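Local coordinates for hypothetical protein (Methanosarcina mazei, PDB 2I1S) that is of unknown function but belongs to the plasmid pRiA4b ORF-3-like family and folds around a mixed beta sheet, at residues K7-K12 with V115-I120; F55-P60 with L96-A101; K136-P141 with D174-E179. All coordinates share one frame; numbering follows the deposited sequence.

Contact 1: K7-K12 with V115-I120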
ATOM      1  N   LYS A   7      17.082 -13.729  -0.992  1.00 54.53           N
ATOM      2  CA  LYS A   7      16.966 -12.324  -1.455  1.00 54.26           C
ATOM      3  C   LYS A   7      15.768 -11.562  -0.868  1.00 52.93           C
ATOM      4  O   LYS A   7      14.766 -12.174  -0.428  1.00 53.37           O
ATOM      5  CB  LYS A   7      16.922 -12.260  -2.995  1.00 54.01           C
ATOM      6  CG  LYS A   7      17.678 -13.426  -3.686  1.00 55.74           C
ATOM      7  CD  LYS A   7      18.131 -13.102  -5.106  1.00 57.00           C
ATOM      8  CE  LYS A   7      19.535 -12.448  -5.131  1.00 60.62           C
ATOM      9  NZ  LYS A   7      20.592 -13.315  -4.507  1.00 59.59           N
ATOM     10  N   VAL A   8      15.883 -10.232  -0.836  1.00 51.08           N
ATOM     11  CA  VAL A   8      14.746  -9.374  -0.507  1.00 49.39           C
ATOM     12  C   VAL A   8      14.358  -8.392  -1.641  1.00 48.76           C
ATOM     13  O   VAL A   8      15.208  -7.842  -2.342  1.00 49.03           O
ATOM     14  CB  VAL A   8      14.887  -8.687   0.883  1.00 49.08           C
ATOM     15  CG1 VAL A   8      15.015  -9.737   1.948  1.00 48.86           C
ATOM     16  CG2 VAL A   8      16.059  -7.787   0.935  1.00 48.27           C
ATOM     17  N   TYR A   9      13.055  -8.208  -1.822  1.00 47.57           N
ATOM     18  CA  TYR A   9      12.516  -7.270  -2.803  1.00 46.20           C
ATOM     19  C   TYR A   9      12.353  -5.887  -2.149  1.00 45.39           C
ATOM     20  O   TYR A   9      11.620  -5.756  -1.161  1.00 45.14           O
ATOM     21  CB  TYR A   9      11.173  -7.808  -3.313  1.00 46.02           C
ATOM     22  CG  TYR A   9      11.256  -9.080  -4.175  1.00 46.31           C
ATOM     23  CD1 TYR A   9      12.479  -9.753  -4.366  1.00 46.69           C
ATOM     24  CD2 TYR A   9      10.105  -9.594  -4.810  1.00 45.40           C
ATOM     25  CE1 TYR A   9      12.569 -10.898  -5.166  1.00 46.02           C
ATOM     26  CE2 TYR A   9      10.172 -10.733  -5.611  1.00 47.18           C
ATOM     27  CZ  TYR A   9      11.418 -11.389  -5.788  1.00 47.73           C
ATOM     28  OH  TYR A   9      11.505 -12.544  -6.580  1.00 48.28           O
ATOM     29  N   HIS A  10      13.052  -4.875  -2.691  1.00 44.30           N
ATOM     30  CA  HIS A  10      12.870  -3.466  -2.314  1.00 43.17           C
ATOM     31  C   HIS A  10      11.740  -2.848  -3.155  1.00 42.61           C
ATOM     32  O   HIS A  10      11.900  -2.620  -4.383  1.00 42.57           O
ATOM     33  CB  HIS A  10      14.165  -2.662  -2.486  1.00 43.34           C
ATOM     34  CG  HIS A  10      15.344  -3.263  -1.777  1.00 46.07           C
ATOM     35  ND1 HIS A  10      16.205  -2.520  -0.995  1.00 49.93           N
ATOM     36  CD2 HIS A  10      15.806  -4.539  -1.726  1.00 47.54           C
ATOM     37  CE1 HIS A  10      17.145  -3.308  -0.495  1.00 48.66           C
ATOM     38  NE2 HIS A  10      16.921  -4.539  -0.918  1.00 50.72           N
ATOM     39  N   LEU A  11      10.604  -2.589  -2.484  1.00 40.50           N
ATOM     40  CA  LEU A  11       9.364  -2.182  -3.141  1.00 38.30           C
ATOM     41  C   LEU A  11       9.067  -0.737  -2.835  1.00 36.71           C
ATOM     42  O   LEU A  11       9.233  -0.324  -1.692  1.00 37.07           O
ATOM     43  CB  LEU A  11       8.192  -3.046  -2.627  1.00 37.85           C
ATOM     44  CG  LEU A  11       8.288  -4.554  -2.889  1.00 39.21           C
ATOM     45  CD1 LEU A  11       7.079  -5.276  -2.267  1.00 35.16           C
ATOM     46  CD2 LEU A  11       8.446  -4.927  -4.410  1.00 33.28           C
ATOM     47  N   LYS A  12       8.637   0.047  -3.819  1.00 34.66           N
ATOM     48  CA  LYS A  12       7.976   1.307  -3.472  1.00 33.01           C
ATOM     49  C   LYS A  12       6.481   1.128  -3.584  1.00 32.90           C
ATOM     50  O   LYS A  12       5.995   0.443  -4.485  1.00 32.37           O
ATOM     51  CB  LYS A  12       8.429   2.457  -4.347  1.00 32.86           C
ATOM     52  CG  LYS A  12       8.002   3.818  -3.832  1.00 30.60           C
ATOM     53  CD  LYS A  12       8.447   4.887  -4.794  1.00 29.21           C
ATOM     54  CE  LYS A  12       7.809   6.207  -4.382  1.00 30.87           C
ATOM     55  NZ  LYS A  12       7.987   7.307  -5.362  1.00 26.57           N
ATOM     56  N   VAL A 115       2.593  -0.611  -6.811  1.00 34.44           N
ATOM     57  CA  VAL A 115       3.677  -1.392  -6.182  1.00 35.24           C
ATOM     58  C   VAL A 115       4.747  -1.523  -7.258  1.00 35.47           C
ATOM     59  O   VAL A 115       4.491  -2.025  -8.355  1.00 36.59           O
ATOM     60  CB  VAL A 115       3.209  -2.793  -5.666  1.00 35.16           C
ATOM     61  CG1 VAL A 115       4.346  -3.507  -4.962  1.00 35.73           C
ATOM     62  CG2 VAL A 115       1.964  -2.680  -4.750  1.00 33.51           C
ATOM     63  N   ARG A 116       5.921  -0.996  -6.974  1.00 35.76           N
ATOM     64  CA  ARG A 116       7.014  -1.045  -7.915  1.00 36.06           C
ATOM     65  C   ARG A 116       8.221  -1.712  -7.252  1.00 35.44           C
ATOM     66  O   ARG A 116       8.668  -1.273  -6.208  1.00 35.29           O
ATOM     67  CB  ARG A 116       7.327   0.375  -8.404  1.00 36.54           C
ATOM     68  CG  ARG A 116       8.703   0.538  -9.028  1.00 38.79           C
ATOM     69  CD  ARG A 116       8.667   0.346 -10.543  1.00 41.29           C
ATOM     70  NE  ARG A 116       7.859   1.377 -11.200  1.00 42.78           N
ATOM     71  CZ  ARG A 116       8.353   2.393 -11.912  1.00 45.34           C
ATOM     72  NH1 ARG A 116       9.673   2.545 -12.085  1.00 43.22           N
ATOM     73  NH2 ARG A 116       7.511   3.261 -12.462  1.00 45.72           N
ATOM     74  N   LEU A 117       8.691  -2.805  -7.844  1.00 35.79           N
ATOM     75  CA  LEU A 117      10.013  -3.384  -7.531  1.00 36.52           C
ATOM     76  C   LEU A 117      11.164  -2.481  -8.001  1.00 37.03           C
ATOM     77  O   LEU A 117      11.296  -2.205  -9.193  1.00 36.89           O
ATOM     78  CB  LEU A 117      10.152  -4.773  -8.177  1.00 36.34           C
ATOM     79  CG  LEU A 117      11.390  -5.627  -7.882  1.00 35.79           C
ATOM     80  CD1 LEU A 117      11.435  -6.131  -6.426  1.00 32.18           C
ATOM     81  CD2 LEU A 117      11.453  -6.785  -8.871  1.00 35.48           C
ATOM     82  N   GLU A 118      11.991  -2.009  -7.068  1.00 38.17           N
ATOM     83  CA  GLU A 118      13.161  -1.221  -7.456  1.00 39.15           C
ATOM     84  C   GLU A 118      14.442  -2.044  -7.475  1.00 40.07           C
ATOM     85  O   GLU A 118      15.270  -1.864  -8.365  1.00 39.54           O
ATOM     86  CB  GLU A 118      13.334   0.007  -6.565  1.00 39.03           C
ATOM     87  CG  GLU A 118      12.296   1.103  -6.820  1.00 39.89           C
ATOM     88  CD  GLU A 118      12.381   2.263  -5.827  1.00 39.47           C
ATOM     89  OE1 GLU A 118      12.788   2.039  -4.655  1.00 40.69           O
ATOM     90  OE2 GLU A 118      12.030   3.403  -6.222  1.00 39.10           O
ATOM     91  N   LYS A 119      14.609  -2.929  -6.484  1.00 40.77           N
ATOM     92  CA  LYS A 119      15.848  -3.722  -6.333  1.00 41.97           C
ATOM     93  C   LYS A 119      15.548  -5.077  -5.717  1.00 42.17           C
ATOM     94  O   LYS A 119      14.701  -5.189  -4.821  1.00 42.39           O
ATOM     95  CB  LYS A 119      16.840  -3.021  -5.402  1.00 42.06           C
ATOM     96  CG  LYS A 119      17.362  -1.669  -5.849  1.00 44.39           C
ATOM     97  CD  LYS A 119      17.389  -0.667  -4.675  1.00 48.17           C
ATOM     98  CE  LYS A 119      18.420  -1.061  -3.615  1.00 50.76           C
ATOM     99  NZ  LYS A 119      19.358   0.066  -3.270  1.00 53.23           N
ATOM    100  N   ILE A 120      16.237  -6.094  -6.214  1.00 42.44           N
ATOM    101  CA  ILE A 120      16.284  -7.420  -5.607  1.00 42.65           C
ATOM    102  C   ILE A 120      17.697  -7.558  -5.029  1.00 43.18           C
ATOM    103  O   ILE A 120      18.669  -7.471  -5.775  1.00 43.53           O
ATOM    104  CB  ILE A 120      16.048  -8.542  -6.664  1.00 42.80           C
ATOM    105  CG1 ILE A 120      14.633  -8.458  -7.270  1.00 42.61           C
ATOM    106  CG2 ILE A 120      16.305  -9.932  -6.055  1.00 42.57           C
ATOM    107  CD1 ILE A 120      14.288  -9.616  -8.217  1.00 42.08           C
TER
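Tyr-9 and Leu-117 meet on one face of an antiparallel strand pair that is interrupted by a classic beta bulge. Glu-118 and Lys-119 together face His-10. The O of His-10 takes a bond of 2.8 Å from Glu-118 N and a weak one of 3.4 Å from Lys-119 N. The extra residue shifts the register by one, so Leu-11 pairs with Leu-117 while Tyr-9 pairs with Ile-120.

The apolar face is filled from both strands. The CD1 methyl of Leu-117 fits between Tyr-9 and Leu-11, 3.5 Å from Tyr-9 CB and 3.8 Å from Leu-11 CD2. With CG anti to the backbone N (chi1 -174°), the Leu-117 side chain starts out toward these two residues. The Ile-120 side chain lies beside Tyr-9 and points the same way, with its CD1 3.7 Å from Tyr-9 CE1. Its other branch, CG2, rests against Lys-7 CD. Beyond the contact, Leu-90 and Ser-91 of helix 90-93 touch Tyr-9. An alanine at Tyr-9 would probably open a gap beside Ile-120 CD1, since the ring that meets this methyl would be gone.

The other face is more polar. Lys-12 NZ bonds Gln-21, and Glu-118 forms a salt bridge with Arg-25. Lys-119 bends over the His-10 ring in a CH-pi contact, its CE 4.1 Å from the ring centroid and 29° off the normal.

Contact 2: F55-P60 with L96-A101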
ATOM      1  N   PHE A  55      -5.034  -7.467  -6.282  1.00 35.25           N
ATOM      2  CA  PHE A  55      -3.909  -7.057  -7.088  1.00 35.16           C
ATOM      3  C   PHE A  55      -4.261  -7.314  -8.568  1.00 36.15           C
ATOM      4  O   PHE A  55      -4.987  -8.270  -8.891  1.00 35.25           O
ATOM      5  CB  PHE A  55      -2.650  -7.856  -6.743  1.00 34.68           C
ATOM      6  CG  PHE A  55      -2.246  -7.801  -5.285  1.00 34.36           C
ATOM      7  CD1 PHE A  55      -1.279  -6.892  -4.852  1.00 31.69           C
ATOM      8  CD2 PHE A  55      -2.820  -8.681  -4.343  1.00 33.81           C
ATOM      9  CE1 PHE A  55      -0.903  -6.836  -3.502  1.00 30.67           C
ATOM     10  CE2 PHE A  55      -2.448  -8.636  -2.999  1.00 34.22           C
ATOM     11  CZ  PHE A  55      -1.473  -7.689  -2.576  1.00 32.50           C
ATOM     12  N   GLU A  56      -3.784  -6.425  -9.434  1.00 36.71           N
ATOM     13  CA  GLU A  56      -3.745  -6.633 -10.877  1.00 38.86           C
ATOM     14  C   GLU A  56      -2.272  -6.591 -11.298  1.00 38.08           C
ATOM     15  O   GLU A  56      -1.578  -5.613 -11.042  1.00 37.41           O
ATOM     16  CB  GLU A  56      -4.453  -5.502 -11.614  1.00 38.51           C
ATOM     17  CG  GLU A  56      -5.961  -5.562 -11.664  1.00 42.11           C
ATOM     18  CD  GLU A  56      -6.556  -4.414 -12.487  1.00 42.50           C
ATOM     19  OE1 GLU A  56      -5.780  -3.637 -13.134  1.00 46.60           O
ATOM     20  OE2 GLU A  56      -7.810  -4.296 -12.482  1.00 48.95           O
ATOM     21  N   MET A  57      -1.800  -7.636 -11.959  1.00 38.50           N
ATOM     22  CA  MET A  57      -0.402  -7.672 -12.431  1.00 38.73           C
ATOM     23  C   MET A  57      -0.312  -8.493 -13.723  1.00 39.82           C
ATOM     24  O   MET A  57      -1.028  -9.493 -13.876  1.00 40.20           O
ATOM     25  CB  MET A  57       0.494  -8.243 -11.315  1.00 38.54           C
ATOM     26  CG  MET A  57       1.974  -8.239 -11.586  1.00 39.11           C
ATOM     27  SD  MET A  57       2.977  -8.301 -10.089  1.00 36.38           S
ATOM     28  CE  MET A  57       4.405  -7.554 -10.802  1.00 35.99           C
ATOM     29  N   VAL A  58       0.532  -8.050 -14.660  1.00 40.65           N
ATOM     30  CA  VAL A  58       0.960  -8.893 -15.790  1.00 40.77           C
ATOM     31  C   VAL A  58       1.704 -10.163 -15.310  1.00 41.59           C
ATOM     32  O   VAL A  58       2.649 -10.085 -14.499  1.00 41.55           O
ATOM     33  CB  VAL A  58       1.876  -8.107 -16.789  1.00 40.85           C
ATOM     34  CG1 VAL A  58       2.595  -9.047 -17.732  1.00 38.88           C
ATOM     35  CG2 VAL A  58       1.072  -7.081 -17.565  1.00 40.00           C
ATOM     36  N   ASN A  59       1.281 -11.321 -15.814  1.00 41.65           N
ATOM     37  CA  ASN A  59       1.952 -12.574 -15.523  1.00 42.20           C
ATOM     38  C   ASN A  59       3.114 -12.790 -16.523  1.00 42.51           C
ATOM     39  O   ASN A  59       2.892 -12.876 -17.719  1.00 42.84           O
ATOM     40  CB  ASN A  59       0.912 -13.697 -15.555  1.00 42.34           C
ATOM     41  CG  ASN A  59       1.499 -15.092 -15.318  1.00 43.77           C
ATOM     42  OD1 ASN A  59       2.709 -15.283 -15.159  1.00 45.15           O
ATOM     43  ND2 ASN A  59       0.616 -16.085 -15.313  1.00 44.92           N
ATOM     44  N   PRO A  60       4.369 -12.831 -16.030  1.00 43.10           N
ATOM     45  CA  PRO A  60       5.528 -12.936 -16.936  1.00 43.28           C
ATOM     46  C   PRO A  60       5.579 -14.201 -17.776  1.00 43.80           C
ATOM     47  O   PRO A  60       6.191 -14.188 -18.858  1.00 44.48           O
ATOM     48  CB  PRO A  60       6.737 -12.900 -15.997  1.00 43.42           C
ATOM     49  CG  PRO A  60       6.197 -13.127 -14.602  1.00 43.35           C
ATOM     50  CD  PRO A  60       4.760 -12.727 -14.606  1.00 42.85           C
ATOM     51  N   LEU A  96      12.846  -7.799 -12.809  1.00 44.78           N
ATOM     52  CA  LEU A  96      13.348  -6.492 -13.192  1.00 45.24           C
ATOM     53  C   LEU A  96      12.767  -5.969 -14.533  1.00 45.73           C
ATOM     54  O   LEU A  96      12.700  -4.758 -14.732  1.00 46.10           O
ATOM     55  CB  LEU A  96      14.892  -6.462 -13.163  1.00 45.47           C
ATOM     56  CG  LEU A  96      15.630  -6.847 -11.863  1.00 45.23           C
ATOM     57  CD1 LEU A  96      17.135  -7.001 -12.114  1.00 44.93           C
ATOM     58  CD2 LEU A  96      15.377  -5.869 -10.692  1.00 43.69           C
ATOM     59  N   GLU A  97      12.341  -6.841 -15.450  1.00 46.07           N
ATOM     60  CA  GLU A  97      11.490  -6.347 -16.553  1.00 46.85           C
ATOM     61  C   GLU A  97       9.982  -6.653 -16.399  1.00 46.49           C
ATOM     62  O   GLU A  97       9.255  -6.726 -17.396  1.00 47.12           O
ATOM     63  CB  GLU A  97      11.999  -6.725 -17.955  1.00 47.66           C
ATOM     64  CG  GLU A  97      12.106  -8.202 -18.233  1.00 50.56           C
ATOM     65  CD  GLU A  97      13.517  -8.708 -18.066  1.00 53.79           C
ATOM     66  OE1 GLU A  97      14.101  -8.533 -16.968  1.00 55.01           O
ATOM     67  OE2 GLU A  97      14.041  -9.282 -19.041  1.00 55.21           O
ATOM     68  N   ASN A  98       9.529  -6.836 -15.164  1.00 45.03           N
ATOM     69  CA  ASN A  98       8.103  -6.882 -14.854  1.00 44.58           C
ATOM     70  C   ASN A  98       7.947  -6.426 -13.418  1.00 43.84           C
ATOM     71  O   ASN A  98       7.724  -7.239 -12.514  1.00 44.64           O
ATOM     72  CB  ASN A  98       7.504  -8.287 -15.056  1.00 44.35           C
ATOM     73  CG  ASN A  98       5.976  -8.259 -15.138  1.00 44.10           C
ATOM     74  OD1 ASN A  98       5.421  -7.483 -15.912  1.00 45.35           O
ATOM     75  ND2 ASN A  98       5.293  -9.090 -14.332  1.00 42.46           N
ATOM     76  N   LYS A  99       8.069  -5.120 -13.213  1.00 43.22           N
ATOM     77  CA  LYS A  99       8.347  -4.574 -11.880  1.00 43.24           C
ATOM     78  C   LYS A  99       7.162  -3.982 -11.109  1.00 42.91           C
ATOM     79  O   LYS A  99       7.291  -3.728  -9.896  1.00 42.93           O
ATOM     80  CB  LYS A  99       9.543  -3.610 -11.892  1.00 42.92           C
ATOM     81  CG  LYS A  99       9.536  -2.529 -12.948  1.00 44.50           C
ATOM     82  CD  LYS A  99      10.803  -1.685 -12.847  1.00 44.42           C
ATOM     83  CE  LYS A  99      12.056  -2.546 -12.607  1.00 46.72           C
ATOM     84  NZ  LYS A  99      13.320  -1.747 -12.330  1.00 44.58           N
ATOM     85  N   GLU A 100       6.009  -3.842 -11.781  1.00 41.78           N
ATOM     86  CA  GLU A 100       4.863  -3.127 -11.223  1.00 41.30           C
ATOM     87  C   GLU A 100       3.552  -3.940 -11.067  1.00 39.71           C
ATOM     88  O   GLU A 100       3.223  -4.765 -11.914  1.00 39.35           O
ATOM     89  CB  GLU A 100       4.627  -1.838 -12.021  1.00 41.67           C
ATOM     90  CG  GLU A 100       4.043  -0.693 -11.179  1.00 47.34           C
ATOM     91  CD  GLU A 100       4.209   0.652 -11.857  1.00 52.97           C
ATOM     92  OE1 GLU A 100       3.697   0.799 -12.992  1.00 54.48           O
ATOM     93  OE2 GLU A 100       4.843   1.564 -11.257  1.00 55.98           O
ATOM     94  N   ALA A 101       2.833  -3.698  -9.966  1.00 38.04           N
ATOM     95  CA  ALA A 101       1.489  -4.243  -9.717  1.00 36.70           C
ATOM     96  C   ALA A 101       0.577  -3.100  -9.348  1.00 36.09           C
ATOM     97  O   ALA A 101       1.035  -2.058  -8.885  1.00 36.30           O
ATOM     98  CB  ALA A 101       1.516  -5.213  -8.550  1.00 36.27           C
TER
HETATM   99  O   HOH W   1       1.776  -5.358 -14.312  1.00 60.01           O
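Met-57 and Ala-101 stand opposite each other where two chain segments run nearly antiparallel, their end-to-end directions 167° apart. Their CA atoms are 4.8 Å apart. The backbones then diverge, and Pro-60 and Asn-98 have CA atoms 6.9 Å apart. Where the backbones part, a water bridges them. It accepts from Val-58 N at 3.0 Å and donates to Glu-100 O.

Asn-98 reaches across from the loop side. With CG anti to the backbone N (chi1 -163°), the side chain extends toward 55-60. Its ND2 donates to Val-58 O at 2.8 Å, with an N-H...O angle of 149°. The donor sits above the carbonyl plane. The same ND2 also bonds Tyr-93 O, so one amide nitrogen ties the loop to both strand 53-58 and helix 90-93. Asn-98 OD1 lies against Val-58 CB and CG1, and Pro-60 CD packs 3.7 Å from ND2.

Met-57 extends across to strand 100-105, its chain stretched beyond CG. Its SD touches Ala-101 CB at 3.7 Å, and its CE lies close to Glu-100 O. Phe-34, Tyr-93 and Phe-94 also touch this methionine.

Further into the sheet, Glu-56 and Leu-102 form backbone hydrogen bonds. The contact is thus the frayed end of an antiparallel strand pair, closed by a water bridge and an asparagine side chain within the mixed sheet.

Contact 3: K136-P141 with D174-E179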
ATOM      1  N   LYS A 136       6.755   9.064   2.977  1.00 32.34           N
ATOM      2  CA  LYS A 136       6.398  10.468   3.089  1.00 32.79           C
ATOM      3  C   LYS A 136       4.872  10.533   3.226  1.00 32.51           C
ATOM      4  O   LYS A 136       4.180   9.817   2.514  1.00 31.71           O
ATOM      5  CB  LYS A 136       6.826  11.228   1.844  1.00 33.79           C
ATOM      6  CG  LYS A 136       7.336  12.616   2.072  1.00 36.25           C
ATOM      7  CD  LYS A 136       8.704  12.630   2.677  1.00 38.12           C
ATOM      8  CE  LYS A 136       9.085  14.031   3.098  1.00 42.49           C
ATOM      9  NZ  LYS A 136       9.975  14.807   2.102  1.00 42.43           N
ATOM     10  N   ARG A 137       4.410  11.386   4.149  1.00 31.32           N
ATOM     11  CA  ARG A 137       3.029  11.826   4.337  1.00 32.02           C
ATOM     12  C   ARG A 137       2.225  10.831   5.154  1.00 32.26           C
ATOM     13  O   ARG A 137       2.544   9.642   5.179  1.00 33.65           O
ATOM     14  CB  ARG A 137       2.327  12.150   3.022  1.00 31.84           C
ATOM     15  CG  ARG A 137       3.114  13.102   2.129  1.00 32.02           C
ATOM     16  CD  ARG A 137       2.223  13.780   1.161  1.00 33.48           C
ATOM     17  NE  ARG A 137       1.371  14.766   1.794  1.00 32.80           N
ATOM     18  CZ  ARG A 137       0.211  15.192   1.295  1.00 33.22           C
ATOM     19  NH1 ARG A 137      -0.248  14.684   0.154  1.00 28.34           N
ATOM     20  NH2 ARG A 137      -0.485  16.144   1.938  1.00 31.10           N
ATOM     21  N   ALA A 138       1.200  11.319   5.838  1.00 31.69           N
ATOM     22  CA  ALA A 138       0.217  10.438   6.469  1.00 31.23           C
ATOM     23  C   ALA A 138      -0.560   9.623   5.428  1.00 31.27           C
ATOM     24  O   ALA A 138      -0.992  10.141   4.400  1.00 31.99           O
ATOM     25  CB  ALA A 138      -0.747  11.258   7.338  1.00 30.94           C
ATOM     26  N   ALA A 139      -0.723   8.340   5.693  1.00 31.31           N
ATOM     27  CA  ALA A 139      -1.636   7.496   4.944  1.00 31.05           C
ATOM     28  C   ALA A 139      -3.091   8.008   4.999  1.00 31.83           C
ATOM     29  O   ALA A 139      -3.517   8.666   5.960  1.00 31.55           O
ATOM     30  CB  ALA A 139      -1.542   6.094   5.469  1.00 30.93           C
ATOM     31  N   VAL A 140      -3.856   7.743   3.944  1.00 32.19           N
ATOM     32  CA  VAL A 140      -5.261   8.185   3.946  1.00 32.35           C
ATOM     33  C   VAL A 140      -5.992   7.372   5.025  1.00 32.77           C
ATOM     34  O   VAL A 140      -5.785   6.156   5.125  1.00 32.16           O
ATOM     35  CB  VAL A 140      -5.935   7.993   2.543  1.00 32.53           C
ATOM     36  CG1 VAL A 140      -5.236   8.862   1.469  1.00 31.14           C
ATOM     37  CG2 VAL A 140      -5.966   6.496   2.109  1.00 32.70           C
ATOM     38  N   PRO A 141      -6.812   8.043   5.864  1.00 33.17           N
ATOM     39  CA  PRO A 141      -7.547   7.263   6.862  1.00 32.78           C
ATOM     40  C   PRO A 141      -8.577   6.359   6.192  1.00 33.44           C
ATOM     41  O   PRO A 141      -9.002   6.634   5.055  1.00 33.09           O
ATOM     42  CB  PRO A 141      -8.237   8.329   7.703  1.00 32.32           C
ATOM     43  CG  PRO A 141      -7.318   9.630   7.470  1.00 32.07           C
ATOM     44  CD  PRO A 141      -7.047   9.503   6.014  1.00 32.86           C
ATOM     45  N   ASP A 174      -8.133  15.569  16.462  1.00 52.64           N
ATOM     46  CA  ASP A 174      -7.337  16.730  16.882  1.00 52.96           C
ATOM     47  C   ASP A 174      -5.912  16.687  16.403  1.00 52.33           C
ATOM     48  O   ASP A 174      -5.391  17.685  15.920  1.00 52.67           O
ATOM     49  CB  ASP A 174      -7.298  16.834  18.418  1.00 53.31           C
ATOM     50  CG  ASP A 174      -8.291  17.822  18.952  1.00 54.80           C
ATOM     51  OD1 ASP A 174      -8.775  18.658  18.148  1.00 56.20           O
ATOM     52  OD2 ASP A 174      -8.589  17.760  20.171  1.00 56.19           O
ATOM     53  N   ASP A 175      -5.294  15.525  16.595  1.00 51.60           N
ATOM     54  CA  ASP A 175      -3.861  15.326  16.417  1.00 51.60           C
ATOM     55  C   ASP A 175      -3.458  15.006  14.981  1.00 50.11           C
ATOM     56  O   ASP A 175      -2.279  14.839  14.691  1.00 50.05           O
ATOM     57  CB  ASP A 175      -3.354  14.226  17.369  1.00 52.49           C
ATOM     58  CG  ASP A 175      -4.311  13.003  17.456  1.00 56.06           C
ATOM     59  OD1 ASP A 175      -3.816  11.868  17.727  1.00 57.95           O
ATOM     60  OD2 ASP A 175      -5.553  13.175  17.283  1.00 58.39           O
ATOM     61  N   PHE A 176      -4.427  14.930  14.076  1.00 48.42           N
ATOM     62  CA  PHE A 176      -4.110  14.547  12.716  1.00 46.88           C
ATOM     63  C   PHE A 176      -3.195  15.575  12.047  1.00 46.27           C
ATOM     64  O   PHE A 176      -3.427  16.780  12.127  1.00 46.74           O
ATOM     65  CB  PHE A 176      -5.385  14.274  11.898  1.00 46.26           C
ATOM     66  CG  PHE A 176      -5.112  13.808  10.493  1.00 45.18           C
ATOM     67  CD1 PHE A 176      -4.832  12.455  10.236  1.00 42.93           C
ATOM     68  CD2 PHE A 176      -5.098  14.731   9.422  1.00 42.82           C
ATOM     69  CE1 PHE A 176      -4.544  12.019   8.936  1.00 42.11           C
ATOM     70  CE2 PHE A 176      -4.827  14.304   8.127  1.00 40.89           C
ATOM     71  CZ  PHE A 176      -4.558  12.925   7.886  1.00 42.49           C
ATOM     72  N   ASP A 177      -2.135  15.072  11.422  1.00 45.69           N
ATOM     73  CA  ASP A 177      -1.127  15.877  10.690  1.00 44.78           C
ATOM     74  C   ASP A 177      -0.923  15.179   9.329  1.00 43.86           C
ATOM     75  O   ASP A 177      -0.381  14.072   9.285  1.00 43.92           O
ATOM     76  CB  ASP A 177       0.171  15.953  11.509  1.00 44.09           C
ATOM     77  CG  ASP A 177       1.303  16.686  10.797  1.00 44.94           C
ATOM     78  OD1 ASP A 177       1.171  17.142   9.635  1.00 47.62           O
ATOM     79  OD2 ASP A 177       2.373  16.791  11.416  1.00 44.66           O
ATOM     80  N   PRO A 178      -1.450  15.769   8.235  1.00 43.04           N
ATOM     81  CA  PRO A 178      -1.300  15.154   6.903  1.00 42.80           C
ATOM     82  C   PRO A 178       0.145  14.846   6.472  1.00 41.91           C
ATOM     83  O   PRO A 178       0.327  13.966   5.627  1.00 40.67           O
ATOM     84  CB  PRO A 178      -1.968  16.161   5.943  1.00 42.67           C
ATOM     85  CG  PRO A 178      -2.150  17.420   6.744  1.00 43.25           C
ATOM     86  CD  PRO A 178      -2.255  17.001   8.184  1.00 43.20           C
ATOM     87  N   GLU A 179       1.137  15.516   7.076  1.00 41.54           N
ATOM     88  CA  GLU A 179       2.555  15.342   6.705  1.00 42.30           C
ATOM     89  C   GLU A 179       3.363  14.464   7.645  1.00 43.11           C
ATOM     90  O   GLU A 179       4.579  14.289   7.451  1.00 42.92           O
ATOM     91  CB  GLU A 179       3.304  16.704   6.555  1.00 42.13           C
ATOM     92  CG  GLU A 179       2.583  17.740   5.695  1.00 42.14           C
ATOM     93  CD  GLU A 179       2.040  17.145   4.410  1.00 44.10           C
ATOM     94  OE1 GLU A 179       2.748  16.311   3.772  1.00 44.87           O
ATOM     95  OE2 GLU A 179       0.905  17.513   4.032  1.00 44.76           O
TER
HETATM   96  O   HOH W   2       6.032  13.161   5.804  1.00 46.71           O
HETATM   97  O   HOH W   3      -1.607  12.750   3.928  1.00 36.06           O
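Arg-137 and Glu-179 form a salt bridge between two loops. The arginine grips the carboxylate side-on, one nitrogen to each oxygen. NE of Arg-137 donates to OE1 of Glu-179 at 2.9 Å, and NH2 of Arg-137 donates to OE2 of Glu-179 at 2.9 Å. Both oxygens use their syn lone pairs. The guanidinium and carboxylate planes are only 5° apart, and the two side chains lie side by side.

Next to this pair, the backbone N of Ala-138 donates to Pro-178 O at 2.8 Å. The donor stands above the carbonyl plane. Pro-178 O also accepts from a water that donates to Ala-138 O as well. This water lies over the centre of one guanidinium face, 4.0 Å above the plane. A second water accepts from Arg-137 N and donates to Glu-179 O.

The apolar part is small. Ala-138 CB and Pro-141 CG both approach Phe-176 CE1, the latter at 3.9 Å. The proline and phenylalanine side chains cross at about a right angle. Tyr-150 of helix 146-157 touches both of them.

Further out, other bonds hold each partner of the salt bridge. Glu-179 bends at chi2 (-45°), which brings CD round to the side of Arg-137. An Asx turn holds the backbone just before it, with Asp-177 OD1 accepting from Glu-179 N at 3.0 Å. On the other side, Arg-137 NH1 bonds Pro-20 O, and Arg-137 O accepts from Arg-24 NH2.

The carboxylate of the exposed Glu-179 is likely to offset the charge of the buried Arg-137, and the paired bonds should limit rotation of the guanidinium about its last torsions.

Contacts 1 and 2 belong to one mixed sheet, with centres 12 Å apart. Strands 100-105 and 111-122 are neighbours there and link them directly. Lys-99 O faces Leu-117 N and Val-115 O faces Ala-101 N, both probable hydrogen bonds. Along the chain, contact 2 falls within the span between 7-12 and 115-120. Contact 3 follows both. Its loops come after strand 131-136, at the far edge of the sheet, and after helix 165-172. Its centre is 25 Å from that of contact 1 and 30 Å from that of contact 2. Contacts 1 and 2 thus join strands within the sheet, while contact 3 ties the C-terminal helical region to its edge.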